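Local coordinates for protein lipolytic enzyme, G-D-S-L family (Bacteroides thetaiotaomicron, PDB 7BR2) that metabolises the drug diltiazem in a gut bacterium, acting as a serine esterase of the SGNH/GDSL hydrolase family, at residues 231-242 and 245-256; 311-320 and 442-450. All blocks are in the same frame, centred on the assembly; numbering follows the deposited sequence.

Contact 1 of 2, residues 231-242 and 245-256; sequences VANMEINANKKQ and KAEGCTISNIKK
G248, lying against A232, turns the second segment back on itself, so that strand 232-237 meets it twice: edge to edge with 245-247, and then face to face with 249-256, whose axis passes 7.9 Å away and runs at only 22° to it. Glycine suits this corner because phi is positive and a CB would press on V231 O. Along the edge the backbone bonds are paired antiparallel, N233 with E247 and E235 with K245; E235 N reaches K245 O at 2.8 Å. N233 and E247 lie side by side on one face, their amide and carboxylate planes nearly perpendicular. Next to them E235 CB meets K245 CB at 3.5 Å.

On the other face M234 and I236 of the hairpin meet C249 and I251 of strand 249-256. M234 CB lies 4.1 Å from C249 SG, and its first torsion (chi1 69°) with the bend at chi3 (109°) sets SD on I251 CD1 at 3.8 Å. I236 CG1 packs on I251 CG2 at 4.1 Å, while Y265 and F263 of strand 260-267 extend this filling. Beyond the strand I254 CD1 rests against the K241-Q242 backbone, 3.5 Å from Q242 C, and K256 NZ donates to A238 O (3.1 Å) from above the carbonyl plane. Polar side chains thus line one face of the hairpin and apolar groups meet across the other, which implies that backbone bonds fix the register and apolar burial joins the two sheets.

Contact 2 of 2, residues 311-320 and 442-450; sequences KGQYKLLIDD and VRKIVLRKI
K444 O is gripped twice, by D319 N at 2.7 Å and by a water at 2.9 Å that also accepts from D320 N. The carboxylate of D319 answers on the same strand end: OD1 takes K444 N (2.8 Å) from above the carboxylate plane, and OD2 forms a salt bridge with R443 NH1 at 3.1 Å, lying in the guanidinium plane. R443 NH2 is held separately by Q348. An alanine here would probably leave R443 NH1 without its charge partner and K444 N without its acceptor.

Farther along, K449 CB lies over one face of the Y314 ring, 3.7 Å from its centroid, a CH-pi contact suited to a lysine whose aliphatic stem can cover an aromatic. L317 CD1 sits 4.0 Å above the centre of the R448 guanidinium plane; R448 has CG anti to the backbone N (chi1 172°), its chain then bending at chi3 to bring the guanidinium over L317. K315 runs beside it, NZ 4.0 Å from R448 NH1, a repulsion that D320 and E322 may temper. On the face shared with Y314, L316 CD1 meets I445 CG2 at 3.8 Å, and L331 of helix 328-333 covers Y314 and L447. Alternating hydrogen-bonded and non-hydrogen-bonded pairs typify neighbouring strands of an antiparallel sheet, here with a largely apolar face of Y314, L316, I318, I445 and L447.

Following the chain past the parallel sheet of the hydrolase, contact 1 comes first: it closes the hairpin 232-237/242-247 and then turns at once into 249-257, which lies back over it. Strand 260-267 follows, strand 303-308 joins the sheet of 232-237, and strand 313-318 opens contact 2. That contact closes only when the chain returns through 121 mostly helical residues to its C-terminal strand. The two are in series, neither nested nor crossed. They do not touch, although their nearest atoms are about 4 Å apart: strand 260-267 pairs with both 249-257 and 443-449, carrying the second part of contact 1 and both strands of contact 2 on one five-stranded sheet that packs against the mixed sheet.

Contact 1 of 2, residues 231-242 and 245-256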
loop_
_atom_site.group_PDB
_atom_site.type_symbol
_atom_site.label_atom_id
_atom_site.label_comp_id
_atom_site.label_asym_id
_atom_site.label_seq_id
_atom_site.Cartn_x
_atom_site.Cartn_y
_atom_site.Cartn_z
ATOM N N VAL A 231 4.051 12.821 12.287
ATOM C CA VAL A 231 3.185 12.109 13.218
ATOM C C VAL A 231 2.841 13.013 14.393
ATOM O O VAL A 231 1.668 13.254 14.702
ATOM C CB VAL A 231 3.865 10.815 13.699
ATOM C CG1 VAL A 231 2.973 10.087 14.684
ATOM C CG2 VAL A 231 4.259 9.929 12.516
ATOM N N ALA A 232 3.869 13.561 15.029
ATOM C CA ALA A 232 3.735 14.574 16.063
ATOM C C ALA A 232 5.086 15.263 16.192
ATOM O O ALA A 232 6.123 14.713 15.816
ATOM C CB ALA A 232 3.287 13.976 17.402
ATOM N N ASN A 233 5.060 16.486 16.699
ATOM C CA ASN A 233 6.271 17.296 16.827
ATOM C C ASN A 233 6.177 18.022 18.163
ATOM O O ASN A 233 5.410 18.979 18.306
ATOM C CB ASN A 233 6.398 18.267 15.653
ATOM C CG ASN A 233 7.826 18.776 15.453
ATOM O OD1 ASN A 233 8.666 18.663 16.336
ATOM N ND2 ASN A 233 8.087 19.365 14.291
ATOM N N MET A 234 6.921 17.545 19.154
ATOM C CA MET A 234 6.885 18.154 20.473
ATOM C C MET A 234 8.275 18.667 20.837
ATOM O O MET A 234 9.293 18.011 20.575
ATOM C CB MET A 234 6.388 17.179 21.540
ATOM C CG MET A 234 7.359 16.068 21.829
ATOM S SD MET A 234 6.558 14.610 22.486
ATOM C CE MET A 234 6.730 13.522 21.076
ATOM N N GLU A 235 8.296 19.851 21.441
ATOM C CA GLU A 235 9.513 20.480 21.928
ATOM C C GLU A 235 9.252 20.967 23.340
ATOM O O GLU A 235 8.365 21.807 23.548
ATOM C CB GLU A 235 9.949 21.652 21.051
ATOM C CG GLU A 235 11.343 22.171 21.385
ATOM C CD GLU A 235 11.736 23.396 20.571
ATOM O OE1 GLU A 235 11.322 23.519 19.395
ATOM O OE2 GLU A 235 12.467 24.245 21.122
ATOM N N ILE A 236 10.020 20.431 24.290
ATOM C CA ILE A 236 9.954 20.787 25.702
ATOM C C ILE A 236 11.259 21.463 26.106
ATOM O O ILE A 236 12.346 20.900 25.922
ATOM C CB ILE A 236 9.690 19.552 26.585
ATOM C CG1 ILE A 236 8.275 19.005 26.364
ATOM C CG2 ILE A 236 9.984 19.866 28.044
ATOM C CD1 ILE A 236 8.147 17.997 25.250
ATOM N N ASN A 237 11.150 22.656 26.683
ATOM C CA ASN A 237 12.299 23.299 27.307
ATOM C C ASN A 237 12.364 22.895 28.773
ATOM O O ASN A 237 11.448 23.188 29.549
ATOM C CB ASN A 237 12.241 24.818 27.123
ATOM C CG ASN A 237 13.399 25.534 27.807
ATOM O OD1 ASN A 237 13.509 25.518 29.033
ATOM N ND2 ASN A 237 14.319 26.076 27.013
ATOM N N ALA A 238 13.465 22.242 29.152
ATOM C CA ALA A 238 13.562 21.683 30.494
ATOM C C ALA A 238 13.643 22.761 31.567
ATOM O O ALA A 238 13.083 22.588 32.653
ATOM C CB ALA A 238 14.766 20.745 30.584
ATOM N N ASN A 239 14.278 23.895 31.275
ATOM C CA ASN A 239 14.423 24.916 32.305
ATOM C C ASN A 239 13.158 25.743 32.512
ATOM O O ASN A 239 12.985 26.326 33.587
ATOM C CB ASN A 239 15.585 25.848 31.962
ATOM C CG ASN A 239 16.883 25.097 31.699
ATOM O OD1 ASN A 239 17.590 25.389 30.733
ATOM N ND2 ASN A 239 17.207 24.130 32.564
ATOM N N LYS A 240 12.240 25.753 31.549
ATOM C CA LYS A 240 11.032 26.555 31.677
ATOM C C LYS A 240 9.833 25.718 32.087
ATOM O O LYS A 240 8.877 26.255 32.659
ATOM C CB LYS A 240 10.741 27.298 30.371
ATOM C CG LYS A 240 11.713 28.454 30.105
ATOM C CD LYS A 240 11.142 29.509 29.156
ATOM C CE LYS A 240 11.301 29.132 27.686
ATOM N NZ LYS A 240 11.060 30.308 26.788
ATOM N N LYS A 241 9.858 24.421 31.789
ATOM C CA LYS A 241 8.806 23.497 32.194
ATOM C C LYS A 241 7.484 23.720 31.459
ATOM O O LYS A 241 6.418 23.367 31.970
ATOM C CB LYS A 241 8.609 23.529 33.713
ATOM C CG LYS A 241 9.623 22.662 34.453
ATOM C CD LYS A 241 9.150 22.397 35.865
ATOM C CE LYS A 241 7.651 22.110 35.855
ATOM N NZ LYS A 241 7.035 21.979 37.201
ATOM N N GLN A 242 7.515 24.335 30.280
ATOM C CA GLN A 242 6.332 24.370 29.435
ATOM C C GLN A 242 6.719 23.827 28.066
ATOM O O GLN A 242 7.901 23.716 27.732
ATOM C CB GLN A 242 5.720 25.781 29.315
ATOM C CG GLN A 242 4.492 26.005 30.230
ATOM C CD GLN A 242 3.358 26.807 29.576
ATOM O OE1 GLN A 242 2.840 27.767 30.160
ATOM N NE2 GLN A 242 2.956 26.397 28.376
ATOM N N LYS A 245 6.615 23.356 21.678
ATOM C CA LYS A 245 5.932 22.888 20.485
ATOM C C LYS A 245 5.108 21.659 20.843
ATOM O O LYS A 245 5.607 20.749 21.511
ATOM C CB LYS A 245 6.958 22.546 19.395
ATOM C CG LYS A 245 6.543 22.790 17.967
ATOM C CD LYS A 245 7.732 22.502 17.044
ATOM C CE LYS A 245 8.262 23.763 16.366
ATOM N NZ LYS A 245 9.288 23.442 15.328
ATOM N N ALA A 246 3.850 21.638 20.397
ATOM C CA ALA A 246 2.973 20.503 20.638
ATOM C C ALA A 246 2.081 20.333 19.405
ATOM O O ALA A 246 0.870 20.557 19.432
ATOM C CB ALA A 246 2.153 20.694 21.915
ATOM N N GLU A 247 2.707 19.963 18.289
ATOM C CA GLU A 247 2.020 19.776 17.022
ATOM C C GLU A 247 1.524 18.335 16.939
ATOM O O GLU A 247 2.304 17.387 17.115
ATOM C CB GLU A 247 2.960 20.099 15.858
ATOM C CG GLU A 247 3.338 21.572 15.790
ATOM C CD GLU A 247 4.494 21.864 14.843
ATOM O OE1 GLU A 247 4.872 23.047 14.723
ATOM O OE2 GLU A 247 5.084 20.910 14.294
ATOM N N GLY A 248 0.227 18.179 16.682
ATOM C CA GLY A 248 -0.354 16.858 16.613
ATOM C C GLY A 248 -0.389 16.135 17.933
ATOM O O GLY A 248 -0.484 14.906 17.954
ATOM N N CYS A 249 -0.309 16.861 19.044
ATOM C CA CYS A 249 -0.336 16.226 20.351
ATOM C C CYS A 249 -0.697 17.258 21.412
ATOM O O CYS A 249 -0.833 18.454 21.143
ATOM C CB CYS A 249 1.004 15.563 20.679
ATOM S SG CYS A 249 2.406 16.713 20.668
ATOM N N THR A 250 -0.876 16.758 22.627
ATOM C CA THR A 250 -1.036 17.567 23.823
ATOM C C THR A 250 0.077 17.178 24.796
ATOM O O THR A 250 0.261 15.988 25.083
ATOM C CB THR A 250 -2.426 17.356 24.436
ATOM O OG1 THR A 250 -3.435 17.812 23.517
ATOM C CG2 THR A 250 -2.562 18.139 25.734
ATOM N N ILE A 251 0.862 18.168 25.245
ATOM C CA ILE A 251 1.876 17.985 26.284
ATOM C C ILE A 251 1.340 18.573 27.583
ATOM O O ILE A 251 0.831 19.699 27.599
ATOM C CB ILE A 251 3.215 18.651 25.903
ATOM C CG1 ILE A 251 3.771 18.113 24.581
ATOM C CG2 ILE A 251 4.247 18.500 27.034
ATOM C CD1 ILE A 251 4.065 16.638 24.591
ATOM N N SER A 252 1.454 17.826 28.677
ATOM C CA SER A 252 0.989 18.351 29.954
ATOM C C SER A 252 1.776 17.693 31.082
ATOM O O SER A 252 2.611 16.817 30.853
ATOM C CB SER A 252 -0.523 18.165 30.118
ATOM O OG SER A 252 -0.878 16.797 30.209
ATOM N N ASN A 253 1.517 18.144 32.308
ATOM C CA ASN A 253 2.162 17.618 33.509
ATOM C C ASN A 253 3.685 17.522 33.380
ATOM O O ASN A 253 4.308 16.550 33.813
ATOM C CB ASN A 253 1.571 16.248 33.845
ATOM C CG ASN A 253 1.828 15.831 35.272
ATOM O OD1 ASN A 253 2.384 16.585 36.065
ATOM N ND2 ASN A 253 1.429 14.616 35.609
ATOM N N ILE A 254 4.297 18.573 32.841
ATOM C CA ILE A 254 5.750 18.654 32.829
ATOM C C ILE A 254 6.237 18.800 34.263
ATOM O O ILE A 254 5.837 19.722 34.982
ATOM C CB ILE A 254 6.226 19.816 31.952
ATOM C CG1 ILE A 254 5.537 19.754 30.586
ATOM C CG2 ILE A 254 7.736 19.812 31.827
ATOM C CD1 ILE A 254 6.032 20.773 29.593
ATOM N N LYS A 255 7.099 17.881 34.689
ATOM C CA LYS A 255 7.615 17.879 36.046
ATOM C C LYS A 255 9.116 17.639 36.003
ATOM O O LYS A 255 9.624 16.929 35.128
ATOM C CB LYS A 255 6.923 16.807 36.889
ATOM C CG LYS A 255 5.461 17.112 37.150
ATOM C CD LYS A 255 5.281 18.362 37.993
ATOM C CE LYS A 255 3.799 18.667 38.254
ATOM N NZ LYS A 255 3.503 20.144 38.274
ATOM N N LYS A 256 9.815 18.238 36.963
ATOM C CA LYS A 256 11.259 18.094 37.114
ATOM C C LYS A 256 11.554 17.595 38.516
ATOM O O LYS A 256 11.089 18.180 39.497
ATOM C CB LYS A 256 11.987 19.406 36.855
ATOM C CG LYS A 256 12.999 19.307 35.750
ATOM C CD LYS A 256 13.169 20.651 35.071
ATOM C CE LYS A 256 14.542 21.254 35.342
ATOM N NZ LYS A 256 14.500 22.746 35.445
HETATM O O HOH W 1 0.157 12.576 16.634
#

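Contact 2 of 2, residues 311-320 and 442-450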
loop_
_atom_site.group_PDB
_atom_site.type_symbol
_atom_site.label_atom_id
_atom_site.label_comp_id
_atom_site.label_asym_id
_atom_site.label_seq_id
_atom_site.Cartn_x
_atom_site.Cartn_y
_atom_site.Cartn_z
ATOM N N LYS A 311 21.976 19.218 29.935
ATOM C CA LYS A 311 22.739 18.351 29.059
ATOM C C LYS A 311 23.427 17.260 29.891
ATOM O O LYS A 311 23.305 17.197 31.118
ATOM C CB LYS A 311 23.751 19.178 28.252
ATOM C CG LYS A 311 23.158 20.436 27.574
ATOM C CD LYS A 311 22.702 20.193 26.125
ATOM C CE LYS A 311 21.864 21.352 25.589
ATOM N NZ LYS A 311 21.937 21.429 24.095
ATOM N N GLY A 312 24.146 16.393 29.195
ATOM C CA GLY A 312 24.612 15.154 29.771
ATOM C C GLY A 312 23.977 13.999 29.028
ATOM O O GLY A 312 23.504 14.174 27.899
ATOM N N GLN A 313 23.958 12.815 29.632
ATOM C CA GLN A 313 23.315 11.660 29.019
ATOM C C GLN A 313 22.079 11.228 29.793
ATOM O O GLN A 313 22.087 11.167 31.032
ATOM C CB GLN A 313 24.274 10.488 28.832
ATOM C CG GLN A 313 25.103 10.719 27.591
ATOM C CD GLN A 313 26.032 9.588 27.289
ATOM O OE1 GLN A 313 25.639 8.587 26.694
ATOM N NE2 GLN A 313 27.293 9.739 27.695
ATOM N N TYR A 314 21.019 10.951 29.043
ATOM C CA TYR A 314 19.742 10.592 29.609
ATOM C C TYR A 314 19.265 9.281 29.001
ATOM O O TYR A 314 19.633 8.901 27.879
ATOM C CB TYR A 314 18.691 11.711 29.378
ATOM C CG TYR A 314 18.970 13.023 30.118
ATOM C CD1 TYR A 314 19.942 13.905 29.668
ATOM C CD2 TYR A 314 18.257 13.377 31.264
ATOM C CE1 TYR A 314 20.203 15.099 30.336
ATOM C CE2 TYR A 314 18.515 14.575 31.939
ATOM C CZ TYR A 314 19.493 15.426 31.467
ATOM O OH TYR A 314 19.763 16.610 32.118
ATOM N N LYS A 315 18.454 8.588 29.785
ATOM C CA LYS A 315 17.762 7.381 29.382
ATOM C C LYS A 315 16.303 7.737 29.169
ATOM O O LYS A 315 15.674 8.354 30.042
ATOM C CB LYS A 315 17.900 6.281 30.421
ATOM C CG LYS A 315 17.380 4.961 29.919
ATOM C CD LYS A 315 17.579 3.866 30.938
ATOM C CE LYS A 315 17.952 4.381 32.311
ATOM N NZ LYS A 315 18.727 3.342 33.055
ATOM N N LEU A 316 15.805 7.416 27.977
ATOM C CA LEU A 316 14.421 7.663 27.615
ATOM C C LEU A 316 13.587 6.456 28.009
ATOM O O LEU A 316 13.888 5.332 27.598
ATOM C CB LEU A 316 14.284 7.923 26.119
ATOM C CG LEU A 316 12.833 7.912 25.631
ATOM C CD1 LEU A 316 12.007 9.005 26.305
ATOM C CD2 LEU A 316 12.780 8.034 24.126
ATOM N N LEU A 317 12.554 6.694 28.812
ATOM C CA LEU A 317 11.553 5.695 29.139
ATOM C C LEU A 317 10.177 6.234 28.771
ATOM O O LEU A 317 9.906 7.425 28.926
ATOM C CB LEU A 317 11.581 5.330 30.626
ATOM C CG LEU A 317 12.853 4.726 31.225
ATOM C CD1 LEU A 317 13.691 5.811 31.842
ATOM C CD2 LEU A 317 12.499 3.684 32.263
ATOM N N ILE A 318 9.321 5.369 28.242
ATOM C CA ILE A 318 7.940 5.736 27.965
ATOM C C ILE A 318 7.073 4.691 28.640
ATOM O O ILE A 318 7.245 3.489 28.392
ATOM C CB ILE A 318 7.647 5.815 26.462
ATOM C CG1 ILE A 318 8.603 6.813 25.797
ATOM C CG2 ILE A 318 6.183 6.232 26.230
ATOM C CD1 ILE A 318 8.269 7.160 24.360
ATOM N N ASP A 319 6.168 5.139 29.510
ATOM C CA ASP A 319 5.357 4.232 30.321
ATOM C C ASP A 319 6.228 3.198 31.037
ATOM O O ASP A 319 5.884 2.019 31.130
ATOM C CB ASP A 319 4.270 3.556 29.481
ATOM C CG ASP A 319 3.034 4.421 29.335
ATOM O OD1 ASP A 319 3.029 5.536 29.896
ATOM O OD2 ASP A 319 2.071 3.978 28.671
ATOM N N ASP A 320 7.412 3.641 31.463
ATOM C CA ASP A 320 8.383 2.868 32.241
ATOM C C ASP A 320 9.083 1.773 31.439
ATOM O O ASP A 320 9.649 0.839 32.027
ATOM C CB ASP A 320 7.757 2.276 33.514
ATOM C CG ASP A 320 8.805 1.993 34.603
ATOM O OD1 ASP A 320 9.703 2.837 34.807
ATOM O OD2 ASP A 320 8.732 0.932 35.261
ATOM N N VAL A 442 -2.723 8.438 26.683
ATOM C CA VAL A 442 -1.724 9.274 27.332
ATOM C C VAL A 442 -0.536 8.402 27.712
ATOM O O VAL A 442 -0.686 7.386 28.401
ATOM C CB VAL A 442 -2.316 10.004 28.546
ATOM C CG1 VAL A 442 -1.241 10.820 29.237
ATOM C CG2 VAL A 442 -3.450 10.920 28.122
ATOM N N ARG A 443 0.652 8.790 27.245
ATOM C CA ARG A 443 1.900 8.086 27.519
ATOM C C ARG A 443 2.793 8.928 28.424
ATOM O O ARG A 443 2.991 10.124 28.183
ATOM C CB ARG A 443 2.635 7.759 26.218
ATOM C CG ARG A 443 1.825 6.948 25.231
ATOM C CD ARG A 443 1.534 5.550 25.766
ATOM N NE ARG A 443 0.845 4.734 24.773
ATOM C CZ ARG A 443 0.515 3.457 24.949
ATOM N NH1 ARG A 443 0.817 2.840 26.087
ATOM N NH2 ARG A 443 -0.114 2.798 23.982
ATOM N N LYS A 444 3.371 8.282 29.428
ATOM C CA LYS A 444 4.234 8.932 30.405
ATOM C C LYS A 444 5.679 8.878 29.922
ATOM O O LYS A 444 6.302 7.813 29.932
ATOM C CB LYS A 444 4.068 8.233 31.747
ATOM C CG LYS A 444 5.076 8.603 32.791
ATOM C CD LYS A 444 4.823 9.919 33.465
ATOM C CE LYS A 444 6.019 10.241 34.374
ATOM N NZ LYS A 444 6.472 9.064 35.225
ATOM N N ILE A 445 6.219 10.024 29.513
ATOM C CA ILE A 445 7.578 10.112 28.988
ATOM C C ILE A 445 8.505 10.602 30.093
ATOM O O ILE A 445 8.202 11.587 30.776
ATOM C CB ILE A 445 7.632 11.032 27.759
ATOM C CG1 ILE A 445 6.727 10.457 26.657
ATOM C CG2 ILE A 445 9.067 11.203 27.298
ATOM C CD1 ILE A 445 6.794 11.181 25.322
ATOM N N VAL A 446 9.643 9.926 30.254
ATOM C CA VAL A 446 10.611 10.213 31.306
ATOM C C VAL A 446 11.994 10.265 30.681
ATOM O O VAL A 446 12.366 9.376 29.903
ATOM C CB VAL A 446 10.581 9.140 32.412
ATOM C CG1 VAL A 446 11.794 9.270 33.316
ATOM C CG2 VAL A 446 9.283 9.191 33.198
ATOM N N LEU A 447 12.756 11.303 31.019
ATOM C CA LEU A 447 14.171 11.389 30.698
ATOM C C LEU A 447 14.906 11.384 32.026
ATOM O O LEU A 447 14.851 12.366 32.782
ATOM C CB LEU A 447 14.495 12.631 29.870
ATOM C CG LEU A 447 13.947 12.530 28.441
ATOM C CD1 LEU A 447 13.759 13.896 27.829
ATOM C CD2 LEU A 447 14.803 11.650 27.554
ATOM N N ARG A 448 15.569 10.269 32.302
ATOM C CA ARG A 448 16.251 10.033 33.562
ATOM C C ARG A 448 17.736 10.259 33.310
ATOM O O ARG A 448 18.306 9.634 32.412
ATOM C CB ARG A 448 16.000 8.597 34.025
ATOM C CG ARG A 448 16.797 8.159 35.235
ATOM C CD ARG A 448 16.575 6.675 35.550
ATOM N NE ARG A 448 15.177 6.280 35.731
ATOM C CZ ARG A 448 14.758 5.015 35.731
ATOM N NH1 ARG A 448 15.625 4.029 35.533
ATOM N NH2 ARG A 448 13.473 4.733 35.910
ATOM N N LYS A 449 18.371 11.151 34.056
ATOM C CA LYS A 449 19.765 11.345 33.702
ATOM C C LYS A 449 20.606 10.263 34.365
ATOM O O LYS A 449 20.288 9.778 35.457
ATOM C CB LYS A 449 20.251 12.752 34.047
ATOM C CG LYS A 449 21.740 12.886 34.254
ATOM C CD LYS A 449 22.146 14.315 33.912
ATOM C CE LYS A 449 23.270 14.838 34.765
ATOM N NZ LYS A 449 24.045 15.848 34.000
ATOM N N ILE A 450 21.675 9.872 33.681
ATOM C CA ILE A 450 22.515 8.774 34.137
ATOM C C ILE A 450 23.824 9.324 34.663
ATOM O O ILE A 450 24.329 10.294 34.097
ATOM C CB ILE A 450 22.756 7.757 33.011
ATOM C CG1 ILE A 450 21.426 7.276 32.444
ATOM C CG2 ILE A 450 23.571 6.570 33.514
ATOM C CD1 ILE A 450 21.560 6.446 31.205
ATOM O OXT ILE A 450 24.380 8.829 35.653
HETATM O O HOH W 2 8.077 6.383 31.763
#